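Local structure of 28 kDa product (Pseudomonas syringae pv. phaseolicola, 1UKF) at residues L21-L26 / A80-A85; P73-S78 / P93-A98; T108-V113 / Q162-L167; L124-A127 / G131-I134. The protein acts as a cysteine protease avirulence effector that probably impairs plant defence during infection of host cells and interacts there with PBS1. All coordinates share one frame; numbering follows the deposited sequence.

Contact 1: L21-L26 / A80-A85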
loop_
_atom_site.group_PDB
_atom_site.type_symbol
_atom_site.label_atom_id
_atom_site.label_comp_id
_atom_site.label_asym_id
_atom_site.label_seq_id
_atom_site.Cartn_x
_atom_site.Cartn_y
_atom_site.Cartn_z
ATOM N N LEU A 21 5.646 -7.012 1.638
ATOM C CA LEU A 21 5.624 -6.402 2.965
ATOM C C LEU A 21 4.271 -5.761 3.245
ATOM O O LEU A 21 3.746 -5.868 4.355
ATOM C CB LEU A 21 6.718 -5.338 3.084
ATOM C CG LEU A 21 8.163 -5.838 3.171
ATOM C CD1 LEU A 21 9.120 -4.663 3.014
ATOM C CD2 LEU A 21 8.391 -6.549 4.505
ATOM N N SER A 22 3.708 -5.089 2.245
ATOM C CA SER A 22 2.417 -4.435 2.404
ATOM C C SER A 22 1.326 -5.461 2.673
ATOM O O SER A 22 0.430 -5.225 3.489
ATOM C CB SER A 22 2.079 -3.613 1.159
ATOM O OG SER A 22 2.951 -2.504 1.054
ATOM N N THR A 23 1.397 -6.602 1.994
ATOM C CA THR A 23 0.397 -7.639 2.204
ATOM C C THR A 23 0.570 -8.263 3.589
ATOM O O THR A 23 -0.418 -8.552 4.266
ATOM C CB THR A 23 0.472 -8.716 1.105
ATOM O OG1 THR A 23 0.257 -8.097 -0.171
ATOM C CG2 THR A 23 -0.608 -9.771 1.312
ATOM N N GLU A 24 1.815 -8.455 4.023
ATOM C CA GLU A 24 2.063 -9.010 5.354
ATOM C C GLU A 24 1.493 -8.035 6.389
ATOM O O GLU A 24 0.885 -8.450 7.374
ATOM C CB GLU A 24 3.569 -9.220 5.572
ATOM C CG GLU A 24 3.985 -9.649 6.987
ATOM C CD GLU A 24 3.493 -11.031 7.388
ATOM O OE1 GLU A 24 2.974 -11.777 6.531
ATOM O OE2 GLU A 24 3.641 -11.379 8.580
ATOM N N TRP A 25 1.673 -6.736 6.160
ATOM C CA TRP A 25 1.138 -5.743 7.088
ATOM C C TRP A 25 -0.387 -5.857 7.128
ATOM O O TRP A 25 -0.988 -5.787 8.198
ATOM C CB TRP A 25 1.534 -4.326 6.660
ATOM C CG TRP A 25 1.022 -3.262 7.593
ATOM C CD1 TRP A 25 1.614 -2.818 8.743
ATOM C CD2 TRP A 25 -0.200 -2.527 7.463
ATOM N NE1 TRP A 25 0.837 -1.851 9.334
ATOM C CE2 TRP A 25 -0.283 -1.652 8.570
ATOM C CE3 TRP A 25 -1.235 -2.521 6.518
ATOM C CZ2 TRP A 25 -1.359 -0.777 8.756
ATOM C CZ3 TRP A 25 -2.303 -1.653 6.701
ATOM C CH2 TRP A 25 -2.357 -0.791 7.811
ATOM N N LEU A 26 -1.017 -6.031 5.968
ATOM C CA LEU A 26 -2.469 -6.158 5.922
ATOM C C LEU A 26 -2.939 -7.336 6.766
ATOM O O LEU A 26 -3.935 -7.232 7.486
ATOM C CB LEU A 26 -2.957 -6.340 4.481
ATOM C CG LEU A 26 -3.046 -5.081 3.612
ATOM C CD1 LEU A 26 -3.413 -5.459 2.182
ATOM C CD2 LEU A 26 -4.090 -4.131 4.191
ATOM N N ALA A 80 -2.898 -11.733 -7.103
ATOM C CA ALA A 80 -2.345 -13.009 -6.669
ATOM C C ALA A 80 -1.774 -12.953 -5.257
ATOM O O ALA A 80 -2.008 -13.855 -4.454
ATOM C CB ALA A 80 -1.266 -13.475 -7.648
ATOM N N VAL A 81 -1.036 -11.893 -4.937
ATOM C CA VAL A 81 -0.454 -11.807 -3.606
ATOM C C VAL A 81 -1.504 -11.610 -2.516
ATOM O O VAL A 81 -1.360 -12.154 -1.421
ATOM C CB VAL A 81 0.638 -10.702 -3.523
ATOM C CG1 VAL A 81 0.022 -9.316 -3.619
ATOM C CG2 VAL A 81 1.435 -10.862 -2.233
ATOM N N ILE A 82 -2.571 -10.867 -2.796
ATOM C CA ILE A 82 -3.578 -10.695 -1.755
ATOM C C ILE A 82 -4.428 -11.956 -1.593
ATOM O O ILE A 82 -4.857 -12.272 -0.484
ATOM C CB ILE A 82 -4.473 -9.431 -1.989
ATOM C CG1 ILE A 82 -5.322 -9.567 -3.252
ATOM C CG2 ILE A 82 -3.593 -8.193 -2.052
ATOM C CD1 ILE A 82 -6.674 -10.219 -3.009
ATOM N N GLU A 83 -4.655 -12.692 -2.678
ATOM C CA GLU A 83 -5.435 -13.926 -2.577
ATOM C C GLU A 83 -4.634 -14.982 -1.819
ATOM O O GLU A 83 -5.195 -15.776 -1.065
ATOM C CB GLU A 83 -5.814 -14.453 -3.960
ATOM C CG GLU A 83 -6.741 -13.527 -4.719
ATOM C CD GLU A 83 -7.296 -14.154 -5.980
ATOM O OE1 GLU A 83 -6.579 -14.959 -6.611
ATOM O OE2 GLU A 83 -8.445 -13.828 -6.346
ATOM N N ASP A 84 -3.319 -14.979 -2.014
ATOM C CA ASP A 84 -2.442 -15.923 -1.333
ATOM C C ASP A 84 -2.508 -15.691 0.173
ATOM O O ASP A 84 -2.310 -16.619 0.962
ATOM C CB ASP A 84 -0.999 -15.743 -1.811
ATOM C CG ASP A 84 -0.012 -16.594 -1.032
ATOM O OD1 ASP A 84 -0.026 -17.832 -1.197
ATOM O OD2 ASP A 84 0.777 -16.024 -0.250
ATOM N N ALA A 85 -2.785 -14.450 0.564
ATOM C CA ALA A 85 -2.871 -14.070 1.969
ATOM C C ALA A 85 -4.249 -14.329 2.573
ATOM O O ALA A 85 -4.487 -14.021 3.744
ATOM C CB ALA A 85 -2.503 -12.598 2.129
#
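Thr23 OG1 rests against both methyls of Val81 while hydrogen-bonding to Ala19 O, one turn earlier in its own helix. This is a buried helix-to-helix contact in the papain-like fold. It joins helix 18-27, which carries the active-site residue Cys18 at its start, to helix 73-84. The hydroxyl is 3.6 Å from Val81 CG2 and 3.7 Å from Val81 CG1. The bond to Ala19 O satisfies this polar atom within an otherwise apolar setting. Thr23 and Val81 pass flank to flank, each reaching toward the other's helix.

The two branches of Thr23 do different work. With chi1 at -59°, OG1 lies beside the backbone N, where it reaches back to Ala19 O. CG2 stands anti to that N and crosses to the far segment, where it meets Ala85 CB and lies near Val81 O. Ile82 gives a looser contact through its CG2, 4.3 Å from Thr23 OG1. No hydrogen bond joins the two segments, so the fit rests on these van der Waals touches.

Helix 46-67 packs on the same region, with Ala85 against Arg54, while Leu26 and Ile82 both touch Phe87. The Thr23 side chain is about 9 Å from that of Cys18. The shortest touch is methyl on methyl: Thr23 CG2 to Ala85 CB, 3.5 Å.

Contact 2: P73-S78 / P93-A98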
loop_
_atom_site.group_PDB
_atom_site.type_symbol
_atom_site.label_atom_id
_atom_site.label_comp_id
_atom_site.label_asym_id
_atom_site.label_seq_id
_atom_site.Cartn_x
_atom_site.Cartn_y
_atom_site.Cartn_z
ATOM N N PRO A 73 -0.960 -7.346 -16.437
ATOM C CA PRO A 73 -0.048 -8.144 -15.611
ATOM C C PRO A 73 0.154 -7.708 -14.167
ATOM O O PRO A 73 0.255 -8.552 -13.279
ATOM C CB PRO A 73 1.253 -8.130 -16.413
ATOM C CG PRO A 73 1.189 -6.829 -17.155
ATOM C CD PRO A 73 -0.252 -6.791 -17.606
ATOM N N PHE A 74 0.221 -6.404 -13.925
ATOM C CA PHE A 74 0.415 -5.910 -12.570
ATOM C C PHE A 74 -0.846 -6.069 -11.728
ATOM O O PHE A 74 -0.762 -6.343 -10.534
ATOM C CB PHE A 74 0.902 -4.459 -12.594
ATOM C CG PHE A 74 2.228 -4.290 -13.283
ATOM C CD1 PHE A 74 2.294 -3.883 -14.610
ATOM C CD2 PHE A 74 3.411 -4.599 -12.621
ATOM C CE1 PHE A 74 3.515 -3.788 -15.270
ATOM C CE2 PHE A 74 4.639 -4.508 -13.272
ATOM C CZ PHE A 74 4.691 -4.102 -14.600
ATOM N N PHE A 75 -2.014 -5.909 -12.347
ATOM C CA PHE A 75 -3.264 -6.101 -11.622
ATOM C C PHE A 75 -3.343 -7.578 -11.256
ATOM O O PHE A 75 -3.784 -7.937 -10.170
ATOM C CB PHE A 75 -4.474 -5.730 -12.490
ATOM C CG PHE A 75 -4.758 -4.252 -12.554
ATOM C CD1 PHE A 75 -5.941 -3.794 -13.124
ATOM C CD2 PHE A 75 -3.850 -3.320 -12.054
ATOM C CE1 PHE A 75 -6.217 -2.431 -13.199
ATOM C CE2 PHE A 75 -4.118 -1.953 -12.126
ATOM C CZ PHE A 75 -5.305 -1.511 -12.699
ATOM N N THR A 76 -2.909 -8.435 -12.173
ATOM C CA THR A 76 -2.930 -9.871 -11.942
ATOM C C THR A 76 -1.992 -10.260 -10.800
ATOM O O THR A 76 -2.360 -11.044 -9.925
ATOM C CB THR A 76 -2.532 -10.629 -13.226
ATOM O OG1 THR A 76 -3.517 -10.385 -14.238
ATOM C CG2 THR A 76 -2.431 -12.126 -12.965
ATOM N N ALA A 77 -0.785 -9.701 -10.804
ATOM C CA ALA A 77 0.200 -9.993 -9.767
ATOM C C ALA A 77 -0.259 -9.507 -8.390
ATOM O O ALA A 77 -0.129 -10.224 -7.398
ATOM C CB ALA A 77 1.540 -9.361 -10.132
ATOM N N SER A 78 -0.791 -8.290 -8.331
ATOM C CA SER A 78 -1.264 -7.739 -7.069
ATOM C C SER A 78 -2.429 -8.564 -6.538
ATOM O O SER A 78 -2.550 -8.784 -5.330
ATOM C CB SER A 78 -1.691 -6.282 -7.251
ATOM O OG SER A 78 -0.565 -5.465 -7.506
ATOM N N PRO A 93 -10.045 -3.367 -9.761
ATOM C CA PRO A 93 -9.033 -2.390 -9.345
ATOM C C PRO A 93 -9.358 -1.016 -9.924
ATOM O O PRO A 93 -9.671 -0.891 -11.110
ATOM C CB PRO A 93 -7.744 -2.972 -9.912
ATOM C CG PRO A 93 -7.984 -4.448 -9.811
ATOM C CD PRO A 93 -9.412 -4.582 -10.303
ATOM N N LYS A 94 -9.291 0.010 -9.084
ATOM C CA LYS A 94 -9.590 1.367 -9.519
ATOM C C LYS A 94 -8.321 2.180 -9.724
ATOM O O LYS A 94 -7.381 2.089 -8.939
ATOM C CB LYS A 94 -10.480 2.063 -8.489
ATOM C CG LYS A 94 -10.853 3.483 -8.866
ATOM C CD LYS A 94 -11.756 4.109 -7.821
ATOM C CE LYS A 94 -12.090 5.545 -8.182
ATOM N NZ LYS A 94 -12.972 6.170 -7.164
ATOM N N THR A 95 -8.298 2.976 -10.787
ATOM C CA THR A 95 -7.146 3.809 -11.091
ATOM C C THR A 95 -7.507 5.282 -10.949
ATOM O O THR A 95 -8.389 5.783 -11.647
ATOM C CB THR A 95 -6.639 3.571 -12.528
ATOM O OG1 THR A 95 -6.288 2.193 -12.693
ATOM C CG2 THR A 95 -5.422 4.434 -12.815
ATOM N N VAL A 96 -6.832 5.970 -10.036
ATOM C CA VAL A 96 -7.074 7.390 -9.830
ATOM C C VAL A 96 -5.869 8.132 -10.392
ATOM O O VAL A 96 -4.743 7.942 -9.929
ATOM C CB VAL A 96 -7.233 7.730 -8.329
ATOM C CG1 VAL A 96 -7.567 9.206 -8.163
ATOM C CG2 VAL A 96 -8.328 6.872 -7.713
ATOM N N HIS A 97 -6.106 8.964 -11.402
ATOM C CA HIS A 97 -5.027 9.718 -12.031
ATOM C C HIS A 97 -4.706 11.003 -11.283
ATOM O O HIS A 97 -5.566 11.585 -10.626
ATOM C CB HIS A 97 -5.381 10.037 -13.488
ATOM C CG HIS A 97 -5.606 8.821 -14.332
ATOM N ND1 HIS A 97 -6.801 8.134 -14.346
ATOM C CD2 HIS A 97 -4.775 8.146 -15.161
ATOM C CE1 HIS A 97 -6.697 7.089 -15.149
ATOM N NE2 HIS A 97 -5.478 7.074 -15.655
ATOM N N ALA A 98 -3.456 11.441 -11.396
ATOM C CA ALA A 98 -2.991 12.647 -10.720
ATOM C C ALA A 98 -3.483 13.943 -11.356
ATOM O O ALA A 98 -2.989 15.021 -11.025
ATOM C CB ALA A 98 -1.469 12.647 -10.661
#
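A chi1 of -81° places Phe75 CG opposite the carbonyl carbon and sends the ring off its helix toward Pro93 and Thr95. Thr95 has chi1 at -59°, and this sets its OG1 beside the backbone N, at the rim of that ring. The contact joins the first turns of helix 73-84 to strand 88-97, an outermost strand of the antiparallel sheet in the papain-like fold.

The main interaction is a CH-pi contact. Pro93 CB sits over one face of the Phe75 ring, 3.8 Å from the centroid and 18° off the ring normal. It lies somewhat toward the rim, closest to Phe75 CE1 at 3.7 Å. Pro93 CG adds a second touch, on Phe75 CD1 at 3.9 Å. Thr95 comes at about a right angle to the phenylalanine. Its OG1 meets the ring edge in plane, and its own hydrogen bond is made to Asn182 OD1 on strand 178-187.

Phe184 of the same strand meets Phe75 edge-to-face and also touches Pro93. Flanking Thr95, Lys94 and Val96 pair by backbone hydrogen bonds with Glu183 and Val181 of that strand. The contact lies at the surface, away from the active site, and no hydrogen bond joins its two segments. At the outer end of the ring, Phe75 CZ is 3.8 Å from Thr95 OG1.

Contact 3: T108-V113 / Q162-L167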
loop_
_atom_site.group_PDB
_atom_site.type_symbol
_atom_site.label_atom_id
_atom_site.label_comp_id
_atom_site.label_asym_id
_atom_site.label_seq_id
_atom_site.Cartn_x
_atom_site.Cartn_y
_atom_site.Cartn_z
ATOM N N THR A 108 -9.868 11.989 -3.509
ATOM C CA THR A 108 -10.515 10.898 -4.225
ATOM C C THR A 108 -10.121 9.549 -3.639
ATOM O O THR A 108 -10.974 8.696 -3.393
ATOM C CB THR A 108 -10.157 10.921 -5.723
ATOM O OG1 THR A 108 -10.579 12.168 -6.290
ATOM C CG2 THR A 108 -10.847 9.779 -6.455
ATOM N N VAL A 109 -8.826 9.355 -3.415
ATOM C CA VAL A 109 -8.347 8.099 -2.856
ATOM C C VAL A 109 -8.877 7.902 -1.437
ATOM O O VAL A 109 -9.287 6.805 -1.069
ATOM C CB VAL A 109 -6.800 8.046 -2.854
ATOM C CG1 VAL A 109 -6.320 6.778 -2.155
ATOM C CG2 VAL A 109 -6.283 8.076 -4.288
ATOM N N ALA A 110 -8.881 8.971 -0.645
ATOM C CA ALA A 110 -9.375 8.894 0.726
ATOM C C ALA A 110 -10.840 8.470 0.755
ATOM O O ALA A 110 -11.253 7.682 1.606
ATOM C CB ALA A 110 -9.209 10.242 1.419
ATOM N N HIS A 111 -11.629 8.999 -0.174
ATOM C CA HIS A 111 -13.043 8.651 -0.237
ATOM C C HIS A 111 -13.203 7.157 -0.488
ATOM O O HIS A 111 -14.158 6.533 -0.017
ATOM C CB HIS A 111 -13.737 9.434 -1.353
ATOM C CG HIS A 111 -15.175 9.061 -1.543
ATOM N ND1 HIS A 111 -16.134 9.268 -0.575
ATOM C CD2 HIS A 111 -15.813 8.483 -2.588
ATOM C CE1 HIS A 111 -17.302 8.834 -1.017
ATOM N NE2 HIS A 111 -17.134 8.353 -2.235
ATOM N N ASP A 112 -12.258 6.581 -1.224
ATOM C CA ASP A 112 -12.314 5.159 -1.536
ATOM C C ASP A 112 -11.770 4.262 -0.427
ATOM O O ASP A 112 -12.333 3.202 -0.154
ATOM C CB ASP A 112 -11.527 4.847 -2.817
ATOM C CG ASP A 112 -12.055 5.582 -4.034
ATOM O OD1 ASP A 112 -13.288 5.722 -4.164
ATOM O OD2 ASP A 112 -11.229 6.000 -4.874
ATOM N N VAL A 113 -10.688 4.691 0.217
ATOM C CA VAL A 113 -10.043 3.866 1.231
ATOM C C VAL A 113 -10.330 4.165 2.692
ATOM O O VAL A 113 -10.194 3.281 3.541
ATOM C CB VAL A 113 -8.502 3.861 1.022
ATOM C CG1 VAL A 113 -8.184 3.515 -0.427
ATOM C CG2 VAL A 113 -7.904 5.213 1.393
ATOM N N GLN A 162 -5.638 14.497 3.950
ATOM C CA GLN A 162 -4.415 15.234 4.248
ATOM C C GLN A 162 -3.224 14.292 4.328
ATOM O O GLN A 162 -2.132 14.620 3.868
ATOM C CB GLN A 162 -4.570 15.996 5.561
ATOM N N LEU A 163 -3.438 13.122 4.919
ATOM C CA LEU A 163 -2.375 12.134 5.044
ATOM C C LEU A 163 -1.970 11.629 3.663
ATOM O O LEU A 163 -0.785 11.585 3.334
ATOM C CB LEU A 163 -2.839 10.971 5.929
ATOM C CG LEU A 163 -1.992 9.692 5.975
ATOM C CD1 LEU A 163 -0.514 10.026 6.113
ATOM C CD2 LEU A 163 -2.465 8.833 7.140
ATOM N N ILE A 164 -2.950 11.267 2.844
ATOM C CA ILE A 164 -2.647 10.775 1.510
ATOM C C ILE A 164 -1.981 11.856 0.657
ATOM O O ILE A 164 -1.028 11.572 -0.069
ATOM C CB ILE A 164 -3.916 10.246 0.818
ATOM C CG1 ILE A 164 -4.500 9.104 1.655
ATOM C CG2 ILE A 164 -3.586 9.761 -0.592
ATOM C CD1 ILE A 164 -5.819 8.572 1.147
ATOM N N LYS A 165 -2.468 13.092 0.739
ATOM C CA LYS A 165 -1.858 14.173 -0.027
ATOM C C LYS A 165 -0.397 14.305 0.400
ATOM O O LYS A 165 0.489 14.495 -0.432
ATOM C CB LYS A 165 -2.588 15.497 0.219
ATOM C CG LYS A 165 -1.988 16.677 -0.542
ATOM C CD LYS A 165 -2.737 17.970 -0.248
ATOM C CE LYS A 165 -2.252 19.110 -1.137
ATOM N NZ LYS A 165 -0.804 19.410 -0.942
ATOM N N GLY A 166 -0.156 14.204 1.704
ATOM C CA GLY A 166 1.199 14.306 2.215
ATOM C C GLY A 166 2.118 13.247 1.634
ATOM O O GLY A 166 3.277 13.523 1.320
ATOM N N LEU A 167 1.606 12.029 1.487
ATOM C CA LEU A 167 2.397 10.939 0.937
ATOM C C LEU A 167 2.724 11.220 -0.528
ATOM O O LEU A 167 3.855 11.024 -0.970
ATOM C CB LEU A 167 1.636 9.618 1.062
ATOM C CG LEU A 167 2.483 8.369 0.825
ATOM C CD1 LEU A 167 3.576 8.291 1.882
ATOM C CD2 LEU A 167 1.607 7.126 0.886
#
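Ile164 CD1 makes the tight part of this contact: one methyl pressed onto helix 102-113 between Val109, Ala110 and Val113. It is 3.6 Å from Ala110 N and 3.8 Å from Ala110 CB. Val109 CG1 is a further neighbour of this methyl, also at 3.8 Å. Val113 CG2 meets it tip to tip at 4.0 Å. The chain of Ile164 explains the reach. Its CG1 lies beside the backbone N, and chi2 at 175° extends CD1 straight toward the other helix. The short side chain of Ala110 lets the methyl come down to the backbone there, while the two valines hold it from other directions.

Away from this point the helices soon part. Their local axes are 9.3 Å apart at closest approach and run at 128° to each other, so one large side chain bridges the gap. His111 is exposed; Thr108 turns to strand 88-97, where it meets Val96. Lys165 is partly exposed; its NZ forms a salt bridge with Asp169 and a weak hydrogen bond with Ser102 OG. No hydrogen bond crosses between the segments.

Inward, Val113 touches Leu122 and Phe143, and Leu167 touches Leu145 and Asp147, a residue of the active site. Helices 102-113 and 160-173 thus pack together against the strands of the antiparallel sheet, an arrangement that belongs to the beta-sheet half of the papain-like fold.

Contact 4: L124-A127 / G131-I134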
loop_
_atom_site.group_PDB
_atom_site.type_symbol
_atom_site.label_atom_id
_atom_site.label_comp_id
_atom_site.label_asym_id
_atom_site.label_seq_id
_atom_site.Cartn_x
_atom_site.Cartn_y
_atom_site.Cartn_z
ATOM N N LEU A 124 1.495 2.746 -6.312
ATOM C CA LEU A 124 1.828 4.089 -6.769
ATOM C C LEU A 124 2.599 3.920 -8.065
ATOM O O LEU A 124 3.619 3.232 -8.099
ATOM C CB LEU A 124 2.699 4.818 -5.742
ATOM C CG LEU A 124 2.147 4.941 -4.321
ATOM C CD1 LEU A 124 3.122 5.733 -3.463
ATOM C CD2 LEU A 124 0.794 5.626 -4.352
ATOM N N ARG A 125 2.099 4.530 -9.135
ATOM C CA ARG A 125 2.750 4.442 -10.434
ATOM C C ARG A 125 3.570 5.695 -10.694
ATOM O O ARG A 125 3.046 6.710 -11.150
ATOM C CB ARG A 125 1.710 4.264 -11.525
ATOM N N PHE A 126 4.859 5.616 -10.389
ATOM C CA PHE A 126 5.763 6.739 -10.590
ATOM C C PHE A 126 5.939 6.985 -12.084
ATOM O O PHE A 126 6.248 6.063 -12.841
ATOM C CB PHE A 126 7.108 6.435 -9.930
ATOM C CG PHE A 126 7.029 6.276 -8.434
ATOM C CD1 PHE A 126 7.898 5.420 -7.766
ATOM C CD2 PHE A 126 6.091 6.990 -7.693
ATOM C CE1 PHE A 126 7.834 5.274 -6.382
ATOM C CE2 PHE A 126 6.019 6.852 -6.308
ATOM C CZ PHE A 126 6.893 5.991 -5.651
ATOM N N ALA A 127 5.724 8.232 -12.497
ATOM C CA ALA A 127 5.842 8.635 -13.896
ATOM C C ALA A 127 6.956 7.895 -14.625
ATOM O O ALA A 127 6.856 7.631 -15.824
ATOM C CB ALA A 127 6.072 10.141 -13.983
ATOM N N GLY A 131 6.967 1.245 -10.030
ATOM C CA GLY A 131 5.848 1.095 -9.125
ATOM C C GLY A 131 6.284 0.949 -7.682
ATOM O O GLY A 131 7.451 0.675 -7.387
ATOM N N HIS A 132 5.329 1.148 -6.781
ATOM C CA HIS A 132 5.569 1.030 -5.350
ATOM C C HIS A 132 4.266 0.735 -4.618
ATOM O O HIS A 132 3.304 1.505 -4.686
ATOM C CB HIS A 132 6.181 2.303 -4.783
ATOM C CG HIS A 132 6.414 2.236 -3.308
ATOM N ND1 HIS A 132 7.222 1.280 -2.732
ATOM C CD2 HIS A 132 5.928 2.984 -2.290
ATOM C CE1 HIS A 132 7.224 1.443 -1.422
ATOM N NE2 HIS A 132 6.448 2.469 -1.127
ATOM N N ALA A 133 4.256 -0.371 -3.890
ATOM C CA ALA A 133 3.070 -0.799 -3.174
ATOM C C ALA A 133 3.042 -0.373 -1.716
ATOM O O ALA A 133 4.063 -0.394 -1.030
ATOM C CB ALA A 133 2.949 -2.308 -3.268
ATOM N N ILE A 134 1.859 0.028 -1.264
ATOM C CA ILE A 134 1.628 0.414 0.120
ATOM C C ILE A 134 0.292 -0.218 0.501
ATOM O O ILE A 134 -0.381 -0.818 -0.339
ATOM C CB ILE A 134 1.572 1.957 0.303
ATOM C CG1 ILE A 134 0.410 2.563 -0.489
ATOM C CG2 ILE A 134 2.900 2.567 -0.128
ATOM C CD1 ILE A 134 0.245 4.062 -0.292
#
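Leu124 and His132 form an antiparallel hydrogen-bonded pair, and its two bonds are unequal. Leu124 N donates to His132 O over 2.7 Å with a nearly straight N-H...O angle of 168°. The donor is tilted 28° from the carbonyl plane. In return, His132 N donates to Leu124 O at 3.0 Å, but this bond is weak, bent to 131°. Leu124 O also receives a CA-H...O contact from Gly131 CA at 3.3 Å. Arg125 and Gly131 form the next, non-hydrogen-bonded pair. Arg125 finds its backbone partners instead in Ala179 and Cys180 of strand 178-187, and Ile134 bonds to Leu122. Ala133 O has a weak hydrogen bond with Ser22 OG, which also bonds Cys18 O.

The active-site residue His132 has its CG anti to the backbone N, which puts the imidazole alongside the side chain of Leu124, pointing the same way. Leu124 CD1 meets the edge of that ring, 4.1 Å from His132 CD2. Phe126 CE1 packs on His132 CB at 3.8 Å. The polar partner of the ring is Asp147, whose OD1 is hydrogen-bonded to His132 NE2. With Cys18 these residues make the Cys-His-Asp triad of a papain-like protease.

The pair lies in the hairpin of strands 119-126 and 130-139. Strand 178-187 lies beside 119-126, and strand 142-147 beside 130-139. Helix 160-173 supplies Tyr171 to Leu124 and Phe126, and Leu167 to Ile134. Helix 18-27 brings Cys18 to His132 and Ala19 to Ala133.

How the contacts relate
Along the chain, contacts 1 and 2 interleave, and both use helix 73-84; their centres are about 15 Å apart. Contact 3 follows and encloses contact 4 in its loop. Contacts 1 and 3 lie on opposite sides of the chain's centre, about 21 Å between centres, with the sheet region between them. Contact 4 touches contact 1 through helix 18-27 and contact 3 through helix 160-173. Contacts 2 and 4 reach the same sheet. A salt bridge from Lys94 to Asp112 ties contact 2 to contact 3. Contacts 1 and 4 bring the helix bearing Cys18 against the strand bearing His132, the two sides of a papain-like active site. Away from that meeting point, contact 2 joins a helix to the sheet and contact 3 joins two helices.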